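Local atomic coordinates of endoglucanase (Fervidobacterium pennivorans DSM 9078, PDB entry 6KDD), a protein that probably hydrolyses beta-1,4-glucosidic bonds in cellulose and related glucans, as a glycoside hydrolase of family 5 with a TIM-barrel fold. Residues Val88-Ala91 with Leu92-Asn95; Asn148-Ala151 with Glu152-Asn155; Phe210-Gly214 with Ala215-Asn219; Ser246-Ala249 with Lys250-Val254. All coordinates share one frame; numbering follows the deposited sequence.

Interaction 1: residues Val88-Ala91 with Leu92-Asn95; sequences VDRA and LENN
Leu92, Glu93 and Arg90 carry this contact in the last turns of helix 78-93. Leu92 lies beside Val88 one turn back, both side chains pointing the same way, with Leu92 CD1 3.7 Å from Val88 CG1. Leu92 also rests on Val98 of the next strand, so this side of the helix faces the barrel. On another side Arg90 and Glu93 form a salt bridge. Arg90 NH1 reaches Glu93 OE2 at 3.0 Å. The carboxylate oxygen lies in the guanidinium plane and accepts through its syn lone pair, though the two planes are 57° apart. The Arg90 chain bends at chi2 (-77°), which turns its end toward Glu93. A water bound to Glu93 OE1 and weakly to Arg90 NH1 bridges the pair. Arg90 NE has a second acid, Asp44. Past the salt bridge, Asn94 ND2 donates to Arg90 O at 2.7 Å, while Asn94 N bonds to Ala91 O at 3.0 Å. Asn95, with positive phi, is the C-prime residue of a Schellman motif ending the helix. The chemistry is thus divided by side: apolar packing toward the strand, and charge pairing between Asp44, Arg90 and Glu93, which probably steadies the guanidinium through two of its nitrogens.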
ATOM      1  N   VAL A  88       6.023  -6.605  12.603  1.00 20.60           N
ATOM      2  CA  VAL A  88       4.936  -5.781  13.118  1.00 17.85           C
ATOM      3  C   VAL A  88       5.304  -5.236  14.508  1.00 18.64           C
ATOM      4  O   VAL A  88       5.119  -4.046  14.783  1.00 17.70           O
ATOM      5  CB  VAL A  88       3.629  -6.598  13.156  1.00 20.24           C
ATOM      6  CG1 VAL A  88       2.606  -5.935  14.054  1.00 19.06           C
ATOM      7  CG2 VAL A  88       3.069  -6.797  11.760  1.00 24.74           C
ATOM      8  N   ASP A  89       5.824  -6.115  15.381  1.00 17.33           N
ATOM      9  CA  ASP A  89       6.155  -5.775  16.761  1.00 18.33           C
ATOM     10  C   ASP A  89       7.200  -4.678  16.806  1.00 17.88           C
ATOM     11  O   ASP A  89       7.037  -3.698  17.548  1.00 18.64           O
ATOM     12  CB  ASP A  89       6.668  -6.974  17.592  1.00 19.89           C
ATOM     13  CG  ASP A  89       5.564  -7.942  17.994  1.00 21.89           C
ATOM     14  OD1 ASP A  89       4.401  -7.692  17.649  1.00 23.68           O
ATOM     15  OD2 ASP A  89       5.882  -8.991  18.540  1.00 24.96           O
ATOM     16  N   ARG A  90       8.274  -4.821  15.998  1.00 18.97           N
ATOM     17  CA  ARG A  90       9.296  -3.785  15.976  1.00 18.34           C
ATOM     18  C   ARG A  90       8.744  -2.429  15.530  1.00 19.23           C
ATOM     19  O   ARG A  90       9.164  -1.383  16.065  1.00 18.06           O
ATOM     20  CB  ARG A  90      10.512  -4.189  15.123  1.00 20.59           C
ATOM     21  CG  ARG A  90      11.300  -5.359  15.685  1.00 24.54           C
ATOM     22  CD  ARG A  90      12.180  -4.917  16.854  1.00 27.36           C
ATOM     23  NE  ARG A  90      13.170  -5.865  17.367  1.00 33.28           N
ATOM     24  CZ  ARG A  90      13.353  -6.184  18.654  1.00 40.12           C
ATOM     25  NH1 ARG A  90      12.592  -5.651  19.603  1.00 38.34           N
ATOM     26  NH2 ARG A  90      14.275  -7.071  18.986  1.00 35.23           N
ATOM     27  N   ALA A  91       7.856  -2.430  14.528  1.00 16.72           N
ATOM     28  CA  ALA A  91       7.261  -1.190  14.058  1.00 17.98           C
ATOM     29  C   ALA A  91       6.383  -0.550  15.146  1.00 17.72           C
ATOM     30  O   ALA A  91       6.452   0.653  15.383  1.00 18.74           O
ATOM     31  CB  ALA A  91       6.473  -1.446  12.787  1.00 21.50           C
ATOM     32  N   LEU A  92       5.520  -1.349  15.780  1.00 18.60           N
ATOM     33  CA  LEU A  92       4.662  -0.853  16.851  1.00 19.40           C
ATOM     34  C   LEU A  92       5.464  -0.330  18.052  1.00 20.96           C
ATOM     35  O   LEU A  92       5.083   0.653  18.674  1.00 20.02           O
ATOM     36  CB  LEU A  92       3.680  -1.964  17.244  1.00 17.33           C
ATOM     37  CG  LEU A  92       2.565  -2.244  16.236  1.00 19.44           C
ATOM     38  CD1 LEU A  92       1.750  -3.461  16.695  1.00 18.36           C
ATOM     39  CD2 LEU A  92       1.649  -1.027  16.022  1.00 18.08           C
ATOM     40  N   GLU A  93       6.598  -0.960  18.376  1.00 21.47           N
ATOM     41  CA  GLU A  93       7.464  -0.523  19.452  1.00 21.32           C
ATOM     42  C   GLU A  93       8.172   0.774  19.089  1.00 21.97           C
ATOM     43  O   GLU A  93       8.662   1.451  19.973  1.00 21.23           O
ATOM     44  CB  GLU A  93       8.608  -1.504  19.725  1.00 21.26           C
ATOM     45  CG  GLU A  93       8.114  -2.828  20.251  1.00 22.62           C
ATOM     46  CD  GLU A  93       9.161  -3.944  20.140  1.00 23.61           C
ATOM     47  OE1 GLU A  93       8.864  -5.050  20.617  1.00 26.52           O
ATOM     48  OE2 GLU A  93      10.298  -3.710  19.578  1.00 26.26           O
ATOM     49  N   ASN A  94       8.186   1.144  17.807  1.00 18.22           N
ATOM     50  CA  ASN A  94       8.710   2.437  17.423  1.00 21.51           C
ATOM     51  C   ASN A  94       7.593   3.468  17.318  1.00 20.34           C
ATOM     52  O   ASN A  94       7.826   4.523  16.749  1.00 23.02           O
ATOM     53  CB  ASN A  94       9.537   2.331  16.136  1.00 22.19           C
ATOM     54  CG  ASN A  94      10.908   1.764  16.433  1.00 26.78           C
ATOM     55  OD1 ASN A  94      11.827   2.495  16.810  1.00 24.47           O
ATOM     56  ND2 ASN A  94      11.066   0.468  16.220  1.00 22.85           N
ATOM     57  N   ASN A  95       6.395   3.141  17.830  1.00 20.80           N
ATOM     58  CA  ASN A  95       5.214   3.989  17.821  1.00 23.88           C
ATOM     59  C   ASN A  95       4.836   4.389  16.397  1.00 27.60           C
ATOM     60  O   ASN A  95       4.373   5.506  16.188  1.00 25.30           O
ATOM     61  CB  ASN A  95       5.382   5.252  18.690  1.00 30.26           C
ATOM     62  CG  ASN A  95       5.688   4.900  20.139  1.00 35.50           C
ATOM     63  OD1 ASN A  95       4.994   4.100  20.749  1.00 38.80           O
ATOM     64  ND2 ASN A  95       6.763   5.448  20.683  1.00 42.49           N
TER
HETATM   65  O   HOH W   1      11.070  -5.740  22.442  1.00 27.12           O

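Interaction 2: residues Asn148-Ala151 with Glu152-Asn155; sequences NLTA and EKWN
Leu149 packs obliquely against the Trp154 indole, its CD2 4.0 Å from Trp154 CE3. Its other methyl, CD1, sits near the Trp154 backbone nitrogen. With CG anti to the backbone nitrogen (chi1 -173°), the Leu149 branches turn toward the first turn of helix 151-168. Leu149 is also the centre of an inverse gamma turn, which brings the chain round to the helix start. Thr150 is the N-cap. Its OG1 accepts from Lys153 N at 3.2 Å in an almost straight bond (173°). Here OG1 stands between the backbone nitrogen and the carbonyl carbon (chi1 67°), which turns it to Lys153 N in the first turn. The aliphatic part of Lys153 lies across the same oxygen, CG being 3.4 Å from Thr150 OG1, and its amino group goes on to pair with Asp113. Thr150 O takes the Trp154 N-H at 2.7 Å, and Ala151 O takes that of Asn155 at 2.9 Å. Asn155 turns its amide to the backbone of Ser189 and Lys191, and Trp154 NE1 bonds to Asp177 O. The contact therefore joins an N-cap bond to a hydrophobic staple between Leu149 and Trp154: the threonine satisfies an amide that has no earlier helical carbonyl, while leucine and tryptophan close the buried side.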
ATOM      1  N   ASN A 148      -8.211 -10.739 -13.705  1.00 30.67           N
ATOM      2  CA  ASN A 148      -9.532 -11.369 -13.646  1.00 37.22           C
ATOM      3  C   ASN A 148     -10.288 -11.027 -12.368  1.00 40.16           C
ATOM      4  O   ASN A 148     -11.514 -11.176 -12.297  1.00 33.76           O
ATOM      5  CB  ASN A 148      -9.477 -12.867 -13.889  1.00 34.67           C
ATOM      6  CG  ASN A 148      -9.395 -13.169 -15.370  1.00 37.70           C
ATOM      7  OD1 ASN A 148      -9.966 -12.434 -16.182  1.00 37.20           O
ATOM      8  ND2 ASN A 148      -8.695 -14.228 -15.732  1.00 31.99           N
ATOM      9  N   LEU A 149      -9.554 -10.570 -11.350  1.00 37.24           N
ATOM     10  CA  LEU A 149     -10.212  -9.991 -10.195  1.00 35.73           C
ATOM     11  C   LEU A 149     -10.720  -8.611 -10.584  1.00 37.68           C
ATOM     12  O   LEU A 149     -10.145  -7.587 -10.190  1.00 34.72           O
ATOM     13  CB  LEU A 149      -9.279  -9.992  -8.968  1.00 33.19           C
ATOM     14  CG  LEU A 149      -9.910  -9.567  -7.638  1.00 36.55           C
ATOM     15  CD1 LEU A 149     -11.117 -10.449  -7.263  1.00 32.88           C
ATOM     16  CD2 LEU A 149      -8.862  -9.583  -6.530  1.00 34.83           C
ATOM     17  N   THR A 150     -11.850  -8.609 -11.333  1.00 33.98           N
ATOM     18  CA  THR A 150     -12.483  -7.406 -11.838  1.00 30.89           C
ATOM     19  C   THR A 150     -13.179  -6.642 -10.725  1.00 29.32           C
ATOM     20  O   THR A 150     -13.363  -7.160  -9.620  1.00 37.50           O
ATOM     21  CB  THR A 150     -13.495  -7.754 -12.937  1.00 35.44           C
ATOM     22  OG1 THR A 150     -14.556  -8.475 -12.304  1.00 37.98           O
ATOM     23  CG2 THR A 150     -12.863  -8.572 -14.034  1.00 31.88           C
ATOM     24  N   ALA A 151     -13.574  -5.406 -11.032  1.00 30.55           N
ATOM     25  CA  ALA A 151     -14.265  -4.552 -10.078  1.00 35.25           C
ATOM     26  C   ALA A 151     -15.485  -5.282  -9.521  1.00 40.76           C
ATOM     27  O   ALA A 151     -15.771  -5.213  -8.319  1.00 34.09           O
ATOM     28  CB  ALA A 151     -14.675  -3.259 -10.736  1.00 33.58           C
ATOM     29  N   GLU A 152     -16.192  -5.967 -10.435  1.00 42.60           N
ATOM     30  CA  GLU A 152     -17.393  -6.730 -10.134  1.00 44.60           C
ATOM     31  C   GLU A 152     -17.052  -7.836  -9.137  1.00 43.60           C
ATOM     32  O   GLU A 152     -17.658  -7.872  -8.071  1.00 44.77           O
ATOM     33  CB  GLU A 152     -18.027  -7.281 -11.419  1.00 55.68           C
ATOM     34  CG  GLU A 152     -19.526  -7.541 -11.277  1.00 72.33           C
ATOM     35  CD  GLU A 152     -20.091  -8.687 -12.106  1.00 82.97           C
ATOM     36  OE1 GLU A 152     -20.375  -9.752 -11.516  1.00 89.65           O
ATOM     37  OE2 GLU A 152     -20.263  -8.515 -13.335  1.00 82.50           O
ATOM     38  N   LYS A 153     -16.064  -8.682  -9.476  1.00 39.00           N
ATOM     39  CA  LYS A 153     -15.634  -9.798  -8.651  1.00 38.68           C
ATOM     40  C   LYS A 153     -15.030  -9.336  -7.318  1.00 39.74           C
ATOM     41  O   LYS A 153     -15.188 -10.029  -6.314  1.00 33.36           O
ATOM     42  CB  LYS A 153     -14.661 -10.691  -9.417  1.00 36.41           C
ATOM     43  CG  LYS A 153     -15.254 -11.395 -10.625  1.00 42.72           C
ATOM     44  CD  LYS A 153     -14.732 -12.817 -10.803  1.00 43.17           C
ATOM     45  CE  LYS A 153     -15.408 -13.583 -11.929  1.00 52.20           C
ATOM     46  NZ  LYS A 153     -16.749 -14.100 -11.551  1.00 49.88           N
ATOM     47  N   TRP A 154     -14.404  -8.150  -7.296  1.00 34.66           N
ATOM     48  CA  TRP A 154     -13.803  -7.593  -6.086  1.00 37.61           C
ATOM     49  C   TRP A 154     -14.885  -7.083  -5.128  1.00 34.53           C
ATOM     50  O   TRP A 154     -14.787  -7.290  -3.915  1.00 30.20           O
ATOM     51  CB  TRP A 154     -12.744  -6.520  -6.434  1.00 31.30           C
ATOM     52  CG  TRP A 154     -12.166  -5.760  -5.279  1.00 29.54           C
ATOM     53  CD1 TRP A 154     -12.230  -4.416  -5.069  1.00 30.04           C
ATOM     54  CD2 TRP A 154     -11.425  -6.302  -4.161  1.00 29.74           C
ATOM     55  NE1 TRP A 154     -11.612  -4.089  -3.879  1.00 32.97           N
ATOM     56  CE2 TRP A 154     -11.072  -5.223  -3.331  1.00 29.17           C
ATOM     57  CE3 TRP A 154     -11.023  -7.592  -3.790  1.00 29.53           C
ATOM     58  CZ2 TRP A 154     -10.349  -5.393  -2.141  1.00 29.29           C
ATOM     59  CZ3 TRP A 154     -10.285  -7.762  -2.631  1.00 31.69           C
ATOM     60  CH2 TRP A 154      -9.963  -6.674  -1.820  1.00 26.24           C
ATOM     61  N   ASN A 155     -15.922  -6.431  -5.681  1.00 35.45           N
ATOM     62  CA  ASN A 155     -17.075  -5.969  -4.931  1.00 39.47           C
ATOM     63  C   ASN A 155     -17.768  -7.137  -4.238  1.00 42.82           C
ATOM     64  O   ASN A 155     -18.378  -6.935  -3.181  1.00 40.49           O
ATOM     65  CB  ASN A 155     -18.037  -5.136  -5.791  1.00 40.95           C
ATOM     66  CG  ASN A 155     -17.481  -3.763  -6.117  1.00 44.63           C
ATOM     67  OD1 ASN A 155     -16.911  -3.091  -5.254  1.00 37.10           O
ATOM     68  ND2 ASN A 155     -17.655  -3.329  -7.358  1.00 39.09           N
TER

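Interaction 3: residues Phe210-Gly214 with Ala215-Asn219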
ATOM      1  N   PHE A 210       6.182   8.221 -17.225  1.00 28.86           N
ATOM      2  CA  PHE A 210       7.231   8.844 -16.433  1.00 28.19           C
ATOM      3  C   PHE A 210       7.606   7.965 -15.227  1.00 26.95           C
ATOM      4  O   PHE A 210       8.774   7.616 -15.047  1.00 27.95           O
ATOM      5  CB  PHE A 210       6.776  10.231 -15.970  1.00 27.20           C
ATOM      6  CG  PHE A 210       7.686  10.816 -14.917  1.00 29.20           C
ATOM      7  CD1 PHE A 210       8.996  11.167 -15.231  1.00 25.00           C
ATOM      8  CD2 PHE A 210       7.272  10.922 -13.595  1.00 24.15           C
ATOM      9  CE1 PHE A 210       9.857  11.640 -14.250  1.00 26.90           C
ATOM     10  CE2 PHE A 210       8.133  11.421 -12.628  1.00 26.15           C
ATOM     11  CZ  PHE A 210       9.430  11.771 -12.948  1.00 24.60           C
ATOM     12  N   THR A 211       6.620   7.614 -14.374  1.00 28.79           N
ATOM     13  CA  THR A 211       6.975   6.928 -13.130  1.00 25.96           C
ATOM     14  C   THR A 211       7.498   5.517 -13.384  1.00 27.12           C
ATOM     15  O   THR A 211       8.227   4.989 -12.557  1.00 27.92           O
ATOM     16  CB  THR A 211       5.802   6.831 -12.151  1.00 24.77           C
ATOM     17  OG1 THR A 211       4.777   6.114 -12.834  1.00 22.66           O
ATOM     18  CG2 THR A 211       5.283   8.197 -11.743  1.00 21.80           C
ATOM     19  N   HIS A 212       7.176   4.917 -14.541  1.00 26.06           N
ATOM     20  CA  HIS A 212       7.622   3.546 -14.744  1.00 26.72           C
ATOM     21  C   HIS A 212       8.542   3.399 -15.954  1.00 31.87           C
ATOM     22  O   HIS A 212       8.653   2.296 -16.496  1.00 32.70           O
ATOM     23  CB  HIS A 212       6.406   2.630 -14.892  1.00 27.84           C
ATOM     24  CG  HIS A 212       5.804   2.291 -13.572  1.00 29.30           C
ATOM     25  ND1 HIS A 212       6.053   1.086 -12.923  1.00 33.96           N
ATOM     26  CD2 HIS A 212       4.989   3.008 -12.767  1.00 27.06           C
ATOM     27  CE1 HIS A 212       5.396   1.068 -11.776  1.00 32.25           C
ATOM     28  NE2 HIS A 212       4.737   2.230 -11.662  1.00 34.16           N
ATOM     29  N   GLN A 213       9.155   4.499 -16.396  1.00 32.75           N
ATOM     30  CA  GLN A 213      10.149   4.441 -17.476  1.00 30.33           C
ATOM     31  C   GLN A 213      11.288   3.520 -17.068  1.00 30.97           C
ATOM     32  O   GLN A 213      11.757   3.574 -15.928  1.00 31.39           O
ATOM     33  CB  GLN A 213      10.684   5.843 -17.790  1.00 29.29           C
ATOM     34  CG  GLN A 213      11.417   6.475 -16.604  1.00 30.00           C
ATOM     35  CD  GLN A 213      11.772   7.902 -16.942  1.00 33.19           C
ATOM     36  OE1 GLN A 213      12.772   8.168 -17.608  1.00 34.15           O
ATOM     37  NE2 GLN A 213      10.924   8.826 -16.530  1.00 31.04           N
ATOM     38  N   GLY A 214      11.707   2.645 -17.996  1.00 32.33           N
ATOM     39  CA  GLY A 214      12.778   1.695 -17.727  1.00 30.67           C
ATOM     40  C   GLY A 214      12.378   0.520 -16.825  1.00 31.60           C
ATOM     41  O   GLY A 214      13.232  -0.301 -16.487  1.00 35.71           O
ATOM     42  N   ALA A 215      11.100   0.384 -16.444  1.00 33.52           N
ATOM     43  CA  ALA A 215      10.745  -0.658 -15.474  1.00 34.52           C
ATOM     44  C   ALA A 215      10.637  -2.019 -16.169  1.00 36.16           C
ATOM     45  O   ALA A 215       9.765  -2.220 -17.008  1.00 40.02           O
ATOM     46  CB  ALA A 215       9.443  -0.307 -14.796  1.00 37.56           C
ATOM     47  N   GLU A 216      11.483  -2.968 -15.757  1.00 39.81           N
ATOM     48  CA  GLU A 216      11.706  -4.209 -16.492  1.00 46.99           C
ATOM     49  C   GLU A 216      10.458  -5.089 -16.405  1.00 50.08           C
ATOM     50  O   GLU A 216      10.136  -5.827 -17.337  1.00 49.94           O
ATOM     51  CB  GLU A 216      12.937  -4.927 -15.933  1.00 46.87           C
ATOM     52  CG  GLU A 216      14.205  -4.066 -15.925  1.00 55.02           C
ATOM     53  CD  GLU A 216      14.379  -3.009 -14.828  1.00 61.23           C
ATOM     54  OE1 GLU A 216      15.527  -2.568 -14.600  1.00 60.89           O
ATOM     55  OE2 GLU A 216      13.379  -2.611 -14.204  1.00 51.71           O
ATOM     56  N   TRP A 217       9.750  -4.956 -15.276  1.00 45.18           N
ATOM     57  CA  TRP A 217       8.628  -5.803 -14.903  1.00 43.51           C
ATOM     58  C   TRP A 217       7.340  -5.399 -15.626  1.00 40.05           C
ATOM     59  O   TRP A 217       6.305  -6.006 -15.387  1.00 41.88           O
ATOM     60  CB  TRP A 217       8.466  -5.795 -13.366  1.00 40.99           C
ATOM     61  CG  TRP A 217       8.144  -4.461 -12.753  1.00 35.52           C
ATOM     62  CD1 TRP A 217       6.901  -4.001 -12.428  1.00 37.71           C
ATOM     63  CD2 TRP A 217       9.070  -3.413 -12.374  1.00 33.69           C
ATOM     64  NE1 TRP A 217       6.983  -2.745 -11.881  1.00 37.03           N
ATOM     65  CE2 TRP A 217       8.299  -2.361 -11.832  1.00 33.53           C
ATOM     66  CE3 TRP A 217      10.462  -3.248 -12.443  1.00 33.39           C
ATOM     67  CZ2 TRP A 217       8.879  -1.185 -11.363  1.00 27.45           C
ATOM     68  CZ3 TRP A 217      11.040  -2.078 -11.992  1.00 33.35           C
ATOM     69  CH2 TRP A 217      10.249  -1.059 -11.449  1.00 28.20           C
ATOM     70  N   VAL A 218       7.379  -4.335 -16.440  1.00 43.23           N
ATOM     71  CA  VAL A 218       6.212  -3.887 -17.185  1.00 44.32           C
ATOM     72  C   VAL A 218       6.461  -4.227 -18.658  1.00 48.80           C
ATOM     73  O   VAL A 218       7.583  -4.046 -19.133  1.00 46.34           O
ATOM     74  CB  VAL A 218       5.969  -2.373 -17.006  1.00 47.62           C
ATOM     75  CG1 VAL A 218       4.721  -1.904 -17.742  1.00 48.76           C
ATOM     76  CG2 VAL A 218       5.876  -1.974 -15.546  1.00 48.94           C
ATOM     77  N   ASN A 219       5.406  -4.677 -19.362  1.00 54.41           N
ATOM     78  CA  ASN A 219       5.519  -5.185 -20.727  1.00 59.09           C
ATOM     79  C   ASN A 219       4.565  -4.448 -21.659  1.00 61.00           C
ATOM     80  O   ASN A 219       3.349  -4.656 -21.616  1.00 58.10           O
ATOM     81  CB  ASN A 219       5.277  -6.693 -20.845  1.00 63.33           C
ATOM     82  CG  ASN A 219       6.544  -7.504 -20.674  1.00 70.08           C
ATOM     83  OD1 ASN A 219       7.643  -6.979 -20.826  1.00 80.24           O
ATOM     84  ND2 ASN A 219       6.407  -8.784 -20.369  1.00 70.05           N
TER
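Ala215 N donates to His212 O at 3.1 Å and closes a type II turn after helix 208-211, in which Gly214 takes positive phi (74°). Val218 N then donates to Ala215 O at 3.2 Å and closes a type I turn. Before them, the Gln213 amide folds back on the helix end. Its NE2 meets Phe210 O at 2.9 Å, in the carbonyl plane and on a lone pair. Among the rings, the His212 ring and the five-membered ring of Trp217 meet rim to rim, with centroids 5.9 Å apart and planes at 71°. Neither lies over the face of the other. The indole swings back toward His212 because CG of Trp217 stands between its own backbone nitrogen and carbonyl carbon (chi1 63°). Ala215 CB lies over one face of the Trp217 ring, toward the rim and 3.4 Å above its plane, and Val218 CG2 approaches the imidazole obliquely. Charge enters through Lys266, which pairs with Glu216 and bonds to Gly214 O. Trp217 NE1 also bonds to a bound Tris molecule, probably from the crystallisation liquor. The loop follows the sixth strand, 198-204, where strand-to-helix loops of a TIM barrel form the active-site end. The bound Tris is consistent with a pocket on the rim of the substrate cleft.

Interaction 4: residues Ser246-Ala249 with Lys250-Val254; sequences SDWA and KQNKV
Trp248 and Val254 meet where helix 232-252 ends in a Schellman motif, just before strand 256-261 of the TIM barrel. Trp248 CZ3 is 3.8 Å from Val254 CG1, and the two side chains run obliquely. The indole reaches Val254 with CG anti to the backbone nitrogen (chi1 176°), and both residues also touch Val200 of strand 198-204. Ala249 CB packs against the same valine methyl. The helix donors are used in order. Lys250 N gives to Ser246 O at 2.8 Å, and Gln251 N gives to Asp247 O at 3.1 Å. After these the pattern weakens. Asn252 N has two long or bent options, Trp248 O and Ala249 O, and both bonds are weak. Lys253 takes positive phi (57°), and its N makes a weak bond to Lys250 O. The chain then turns so that Val254 N donates to Ala249 O at 3.1 Å. Ala249 O is thus the shared acceptor of the motif, receiving a firm bond from Val254 N and a weak one from Asn252 N. Among the side chains, Asp247 OD2 pairs with Lys243, one turn back. Lys250 stays extended and runs beside Ser246, so its methylene groups cover the Ser246 carbonyl oxygen that Lys250 N already engages. The amide of Asn252 lies over one face of the Trp248 indole, toward the rim, with ring and amide planes 34° apart. Gln251 comes to the pyrrole side of the same ring, with its NE2 4.0 Å from Trp248 CD1.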
ATOM      1  N   SER A 246     -11.458  12.748  -4.246  1.00 31.91           N
ATOM      2  CA  SER A 246     -11.962  13.510  -3.110  1.00 31.21           C
ATOM      3  C   SER A 246     -13.478  13.671  -3.204  1.00 38.89           C
ATOM      4  O   SER A 246     -14.196  13.453  -2.221  1.00 38.52           O
ATOM      5  CB  SER A 246     -11.297  14.848  -3.079  1.00 30.69           C
ATOM      6  OG  SER A 246     -11.801  15.634  -2.004  1.00 35.68           O
ATOM      7  N   ASP A 247     -13.940  14.087  -4.393  1.00 36.42           N
ATOM      8  CA  ASP A 247     -15.352  14.325  -4.652  1.00 44.24           C
ATOM      9  C   ASP A 247     -16.140  13.058  -4.343  1.00 42.31           C
ATOM     10  O   ASP A 247     -17.153  13.121  -3.652  1.00 43.46           O
ATOM     11  CB  ASP A 247     -15.620  14.901  -6.059  1.00 39.01           C
ATOM     12  CG  ASP A 247     -15.226  16.362  -6.189  1.00 42.41           C
ATOM     13  OD1 ASP A 247     -15.111  17.036  -5.142  1.00 42.92           O
ATOM     14  OD2 ASP A 247     -14.973  16.812  -7.324  1.00 47.77           O
ATOM     15  N   TRP A 248     -15.658  11.923  -4.854  1.00 36.44           N
ATOM     16  CA  TRP A 248     -16.281  10.632  -4.604  1.00 38.99           C
ATOM     17  C   TRP A 248     -16.231  10.254  -3.116  1.00 45.62           C
ATOM     18  O   TRP A 248     -17.205   9.721  -2.568  1.00 41.22           O
ATOM     19  CB  TRP A 248     -15.612   9.568  -5.470  1.00 38.38           C
ATOM     20  CG  TRP A 248     -16.112   8.179  -5.218  1.00 39.35           C
ATOM     21  CD1 TRP A 248     -17.172   7.557  -5.812  1.00 38.63           C
ATOM     22  CD2 TRP A 248     -15.566   7.226  -4.282  1.00 42.79           C
ATOM     23  NE1 TRP A 248     -17.307   6.273  -5.343  1.00 39.90           N
ATOM     24  CE2 TRP A 248     -16.343   6.048  -4.388  1.00 40.11           C
ATOM     25  CE3 TRP A 248     -14.478   7.243  -3.399  1.00 38.01           C
ATOM     26  CZ2 TRP A 248     -16.091   4.918  -3.612  1.00 41.32           C
ATOM     27  CZ3 TRP A 248     -14.239   6.125  -2.630  1.00 42.28           C
ATOM     28  CH2 TRP A 248     -15.025   4.975  -2.744  1.00 39.42           C
ATOM     29  N   ALA A 249     -15.086  10.503  -2.462  1.00 40.84           N
ATOM     30  CA  ALA A 249     -14.929  10.090  -1.070  1.00 45.40           C
ATOM     31  C   ALA A 249     -15.823  10.928  -0.150  1.00 43.88           C
ATOM     32  O   ALA A 249     -16.367  10.417   0.813  1.00 37.23           O
ATOM     33  CB  ALA A 249     -13.483  10.163  -0.632  1.00 38.48           C
ATOM     34  N   LYS A 250     -15.924  12.231  -0.424  1.00 48.56           N
ATOM     35  CA  LYS A 250     -16.779  13.111   0.353  1.00 45.80           C
ATOM     36  C   LYS A 250     -18.236  12.672   0.205  1.00 45.35           C
ATOM     37  O   LYS A 250     -18.961  12.588   1.196  1.00 44.47           O
ATOM     38  CB  LYS A 250     -16.532  14.559  -0.070  1.00 45.88           C
ATOM     39  CG  LYS A 250     -15.204  15.125   0.412  1.00 43.48           C
ATOM     40  CD  LYS A 250     -15.069  16.591   0.137  1.00 45.15           C
ATOM     41  CE  LYS A 250     -13.852  17.182   0.803  1.00 50.62           C
ATOM     42  NZ  LYS A 250     -13.441  18.429   0.113  1.00 60.53           N
ATOM     43  N   GLN A 251     -18.643  12.328  -1.022  1.00 43.33           N
ATOM     44  CA  GLN A 251     -20.023  11.915  -1.256  1.00 51.22           C
ATOM     45  C   GLN A 251     -20.324  10.586  -0.563  1.00 52.27           C
ATOM     46  O   GLN A 251     -21.456  10.347  -0.169  1.00 55.73           O
ATOM     47  CB  GLN A 251     -20.414  11.982  -2.738  1.00 54.00           C
ATOM     48  CG  GLN A 251     -20.713  10.644  -3.406  1.00 67.38           C
ATOM     49  CD  GLN A 251     -20.575  10.719  -4.912  1.00 74.22           C
ATOM     50  OE1 GLN A 251     -20.379  11.789  -5.490  1.00 82.42           O
ATOM     51  NE2 GLN A 251     -20.656   9.571  -5.569  1.00 77.01           N
ATOM     52  N   ASN A 252     -19.312   9.733  -0.381  1.00 49.39           N
ATOM     53  CA  ASN A 252     -19.557   8.431   0.223  1.00 44.04           C
ATOM     54  C   ASN A 252     -19.141   8.402   1.691  1.00 37.45           C
ATOM     55  O   ASN A 252     -19.202   7.354   2.317  1.00 39.37           O
ATOM     56  CB  ASN A 252     -18.877   7.302  -0.539  1.00 47.38           C
ATOM     57  CG  ASN A 252     -19.524   7.052  -1.877  1.00 49.51           C
ATOM     58  OD1 ASN A 252     -19.220   7.734  -2.857  1.00 49.92           O
ATOM     59  ND2 ASN A 252     -20.386   6.053  -1.924  1.00 48.00           N
ATOM     60  N   LYS A 253     -18.656   9.538   2.201  1.00 37.37           N
ATOM     61  CA  LYS A 253     -18.293   9.690   3.600  1.00 45.45           C
ATOM     62  C   LYS A 253     -17.243   8.636   3.986  1.00 46.06           C
ATOM     63  O   LYS A 253     -17.472   7.798   4.853  1.00 38.00           O
ATOM     64  CB  LYS A 253     -19.572   9.645   4.443  1.00 51.64           C
ATOM     65  CG  LYS A 253     -19.464  10.313   5.807  1.00 63.06           C
ATOM     66  CD  LYS A 253     -20.180  11.645   5.908  1.00 68.70           C
ATOM     67  CE  LYS A 253     -20.101  12.205   7.314  1.00 69.77           C
ATOM     68  NZ  LYS A 253     -18.700  12.454   7.736  1.00 64.61           N
ATOM     69  N   VAL A 254     -16.089   8.646   3.307  1.00 37.79           N
ATOM     70  CA  VAL A 254     -15.094   7.594   3.523  1.00 37.11           C
ATOM     71  C   VAL A 254     -13.708   8.246   3.472  1.00 34.79           C
ATOM     72  O   VAL A 254     -13.469   9.192   2.717  1.00 34.05           O
ATOM     73  CB  VAL A 254     -15.299   6.391   2.558  1.00 34.80           C
ATOM     74  CG1 VAL A 254     -14.870   6.693   1.124  1.00 33.40           C
ATOM     75  CG2 VAL A 254     -14.643   5.108   3.022  1.00 40.86           C
TER

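How the interactions relate
All four contacts are local, and all belong to the outer parts of one TIM barrel. Interactions 1 and 4 are the ends of barrel helices, both Schellman motifs leading into the next strand. They differ in chemistry: interaction 1 adds a salt bridge and a water to a small aliphatic contact, while interaction 4 sets a buried indole against valine and an amide. Interaction 2 is the reverse case, a helix start capped by a threonine. Interaction 3 follows a short helix and is built from turns and rings. Interactions 2 and 4 come nearest, with atoms about 8 Å apart, yet do not touch. Each contact mixes buried and exposed residues, so none is pure core.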